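Local coordinates for hydrolase, isochorismatase family (Pseudomonas putida, PDB 4L07), which probably hydrolyses the amide of maleamate to maleate and ammonia, as a maleamate amidase of the isochorismatase family of hydrolases, at residues A[53-63]-A[196-207]. Residues are numbered along the deposited sequence; the frame is centred on the assembly and turned at random.
Sequences EICDLARALEF and SDDILKWLRSVA
I54 fits as a knob into the hole formed by S196, I199, L200 and L203, with its CD1 3.8 Å from I199 CG2. Its chi1 of -70° sets CG2 anti to the backbone N, and this branch also lies against I199 CG2. The segment axes run nearly parallel, 6° apart. At closest approach they are 9.9 Å from each other, and the pairing repeats along them: I54 with L200, A58 with L203, L61 with A207. L200 extends CD2 to the backbone of the other helix, 3.8 Å from I54 CA. The side chains of L57 and L203 run antiparallel alongside one another, L57 CD1 coming 3.8 Å from L203 CB and also packing against the carbonyl oxygen of L200.

One charged group joins through its flat surface: L57 CD2 covers the middle of the R204 guanidinium face, 4.0 Å from its plane, the leucine lying nearly perpendicular to the arginine chain.

Beyond the helix end, E62 has positive phi (64°) in a Schellman motif, which turns the chain so that F63 points back to helix 196-207. F63 CZ meets V206 CG2 obliquely at 3.6 Å, and the ring edge faces L203 O. L61 spreads both methyls over A207, its CD2 3.7 Å from A207 CB.

Both helices lie on the same parallel sheet of the isochorismatase-like alpha/beta fold: I54 and A58 touch I24, whereas I199 rests on L165. With no hydrogen bond or salt bridge between the two segments, their association probably rests on shape fit and burial of mainly apolar side chains, 589 Å² of total surface summed over both sides.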
# COMPACT_ATOMS: atom_id res chain seq x y z
N GLU A 53 13.87 19.72 20.25
CA GLU A 53 14.68 19.07 21.28
C GLU A 53 14.79 17.56 21.05
O GLU A 53 15.87 16.99 21.12
CB GLU A 53 14.13 19.37 22.68
CG GLU A 53 14.14 20.85 23.04
CD GLU A 53 13.64 21.12 24.45
OE1 GLU A 53 12.61 20.54 24.86
OE2 GLU A 53 14.28 21.94 25.14
N ILE A 54 13.65 16.94 20.76
CA ILE A 54 13.60 15.51 20.47
C ILE A 54 14.43 15.16 19.23
O ILE A 54 15.25 14.23 19.27
CB ILE A 54 12.13 15.02 20.31
CG1 ILE A 54 11.42 15.04 21.67
CG2 ILE A 54 12.09 13.61 19.72
CD1 ILE A 54 9.94 14.69 21.60
N CYS A 55 14.22 15.90 18.15
CA CYS A 55 14.93 15.67 16.89
C CYS A 55 16.43 15.90 17.03
O CYS A 55 17.23 15.09 16.54
CB CYS A 55 14.36 16.56 15.78
SG CYS A 55 12.70 16.10 15.23
N ASP A 56 16.82 16.97 17.72
CA ASP A 56 18.25 17.23 17.98
C ASP A 56 18.94 16.09 18.71
O ASP A 56 20.06 15.70 18.34
CB ASP A 56 18.46 18.56 18.73
CG ASP A 56 18.22 19.78 17.86
OD1 ASP A 56 17.95 19.62 16.65
OD2 ASP A 56 18.29 20.91 18.38
N LEU A 57 18.28 15.53 19.72
CA LEU A 57 18.81 14.39 20.46
C LEU A 57 18.88 13.15 19.57
O LEU A 57 19.93 12.52 19.46
CB LEU A 57 17.97 14.09 21.70
CG LEU A 57 18.59 13.58 23.02
CD1 LEU A 57 17.62 12.65 23.73
CD2 LEU A 57 19.96 12.93 22.89
N ALA A 58 17.76 12.80 18.94
CA ALA A 58 17.69 11.62 18.08
C ALA A 58 18.74 11.65 16.96
O ALA A 58 19.43 10.66 16.71
CB ALA A 58 16.30 11.46 17.48
N ARG A 59 18.84 12.80 16.30
CA ARG A 59 19.78 12.99 15.20
C ARG A 59 21.22 12.76 15.67
O ARG A 59 21.99 12.05 15.01
CB ARG A 59 19.63 14.39 14.59
CG ARG A 59 20.15 14.51 13.17
CD ARG A 59 20.20 15.96 12.71
NE ARG A 59 18.88 16.52 12.45
CZ ARG A 59 18.21 17.32 13.27
NH1 ARG A 59 18.73 17.67 14.44
NH2 ARG A 59 17.00 17.78 12.93
N ALA A 60 21.57 13.36 16.80
CA ALA A 60 22.90 13.21 17.40
C ALA A 60 23.20 11.77 17.78
O ALA A 60 24.35 11.33 17.71
CB ALA A 60 23.04 14.13 18.60
N LEU A 61 22.17 11.02 18.16
CA LEU A 61 22.29 9.61 18.52
C LEU A 61 22.22 8.68 17.31
O LEU A 61 22.26 7.46 17.46
CB LEU A 61 21.23 9.21 19.56
CG LEU A 61 21.31 9.87 20.95
CD1 LEU A 61 20.15 9.41 21.82
CD2 LEU A 61 22.64 9.60 21.63
N GLU A 62 22.12 9.27 16.12
CA GLU A 62 22.05 8.54 14.85
C GLU A 62 20.81 7.66 14.68
O GLU A 62 20.84 6.62 14.03
CB GLU A 62 23.35 7.78 14.57
CG GLU A 62 24.55 8.71 14.44
CD GLU A 62 25.88 7.99 14.30
OE1 GLU A 62 26.90 8.68 14.06
OE2 GLU A 62 25.94 6.75 14.44
N PHE A 63 19.71 8.10 15.29
CA PHE A 63 18.40 7.50 15.05
C PHE A 63 17.74 8.28 13.92
O PHE A 63 17.92 9.50 13.83
CB PHE A 63 17.51 7.57 16.30
CG PHE A 63 18.10 6.92 17.51
CD1 PHE A 63 18.85 5.75 17.41
CD2 PHE A 63 17.87 7.45 18.78
CE1 PHE A 63 19.39 5.14 18.54
CE2 PHE A 63 18.39 6.85 19.91
CZ PHE A 63 19.15 5.69 19.79
N SER A 196 7.32 15.05 25.97
CA SER A 196 8.68 15.18 25.44
C SER A 196 9.77 14.84 26.47
O SER A 196 10.77 14.21 26.12
CB SER A 196 8.92 16.56 24.82
OG SER A 196 8.69 17.60 25.74
N ASP A 197 9.56 15.24 27.72
CA ASP A 197 10.46 14.89 28.83
C ASP A 197 10.72 13.38 28.90
O ASP A 197 11.87 12.95 29.01
CB ASP A 197 9.90 15.38 30.17
CG ASP A 197 10.21 16.85 30.44
OD1 ASP A 197 10.98 17.47 29.67
OD2 ASP A 197 9.68 17.38 31.43
N ASP A 198 9.64 12.59 28.86
CA ASP A 198 9.72 11.13 28.83
C ASP A 198 10.53 10.68 27.61
O ASP A 198 11.48 9.92 27.75
CB ASP A 198 8.29 10.53 28.81
CG ASP A 198 8.26 9.00 28.62
OD1 ASP A 198 7.15 8.44 28.62
OD2 ASP A 198 9.31 8.34 28.46
N ILE A 199 10.16 11.17 26.43
CA ILE A 199 10.83 10.78 25.18
C ILE A 199 12.34 11.02 25.28
O ILE A 199 13.13 10.13 24.98
CB ILE A 199 10.24 11.51 23.95
CG1 ILE A 199 8.77 11.12 23.74
CG2 ILE A 199 11.06 11.22 22.69
CD1 ILE A 199 8.51 9.63 23.57
N LEU A 200 12.73 12.21 25.73
CA LEU A 200 14.14 12.59 25.81
C LEU A 200 14.93 11.65 26.72
O LEU A 200 16.00 11.18 26.33
CB LEU A 200 14.30 14.05 26.26
CG LEU A 200 13.80 15.14 25.32
CD1 LEU A 200 13.72 16.47 26.06
CD2 LEU A 200 14.66 15.26 24.06
N LYS A 201 14.39 11.39 27.91
CA LYS A 201 15.00 10.47 28.86
C LYS A 201 15.10 9.07 28.27
O LYS A 201 16.13 8.40 28.40
CB LYS A 201 14.20 10.46 30.17
CG LYS A 201 14.76 9.58 31.28
CD LYS A 201 13.90 9.68 32.53
CE LYS A 201 14.22 8.58 33.53
NZ LYS A 201 15.51 8.82 34.24
N TRP A 202 14.04 8.64 27.60
CA TRP A 202 13.98 7.33 26.95
C TRP A 202 15.01 7.16 25.85
O TRP A 202 15.67 6.13 25.78
CB TRP A 202 12.57 7.04 26.43
CG TRP A 202 12.50 5.76 25.63
CD1 TRP A 202 12.67 4.46 26.08
CD2 TRP A 202 12.26 5.63 24.18
NE1 TRP A 202 12.55 3.56 25.05
CE2 TRP A 202 12.31 4.20 23.89
CE3 TRP A 202 12.02 6.53 23.14
CZ2 TRP A 202 12.12 3.70 22.61
CZ3 TRP A 202 11.83 6.02 21.86
CH2 TRP A 202 11.88 4.64 21.60
N LEU A 203 15.17 8.18 25.00
CA LEU A 203 16.16 8.12 23.92
C LEU A 203 17.59 7.99 24.46
O LEU A 203 18.38 7.19 23.96
CB LEU A 203 16.05 9.32 22.97
CG LEU A 203 14.77 9.45 22.13
CD1 LEU A 203 14.69 10.80 21.45
CD2 LEU A 203 14.65 8.31 21.12
N ARG A 204 17.90 8.75 25.51
CA ARG A 204 19.20 8.65 26.19
C ARG A 204 19.42 7.25 26.75
O ARG A 204 20.52 6.70 26.67
CB ARG A 204 19.34 9.70 27.30
CG ARG A 204 19.41 11.12 26.77
CD ARG A 204 19.85 12.11 27.85
NE ARG A 204 19.92 13.47 27.31
CZ ARG A 204 20.97 13.98 26.66
NH1 ARG A 204 22.06 13.26 26.45
NH2 ARG A 204 20.92 15.23 26.22
N SER A 205 18.36 6.68 27.31
CA SER A 205 18.40 5.34 27.88
C SER A 205 18.70 4.25 26.83
O SER A 205 19.54 3.38 27.07
CB SER A 205 17.11 5.02 28.63
OG SER A 205 17.22 3.79 29.31
N VAL A 206 18.04 4.30 25.67
CA VAL A 206 18.32 3.29 24.63
C VAL A 206 19.71 3.42 24.02
O VAL A 206 20.33 2.41 23.69
CB VAL A 206 17.18 3.10 23.57
CG1 VAL A 206 15.94 3.90 23.92
CG2 VAL A 206 17.66 3.34 22.14
N ALA A 207 20.21 4.64 23.89
CA ALA A 207 21.58 4.87 23.43
C ALA A 207 22.60 4.34 24.43
O ALA A 207 23.64 3.79 24.04
CB ALA A 207 21.82 6.35 23.16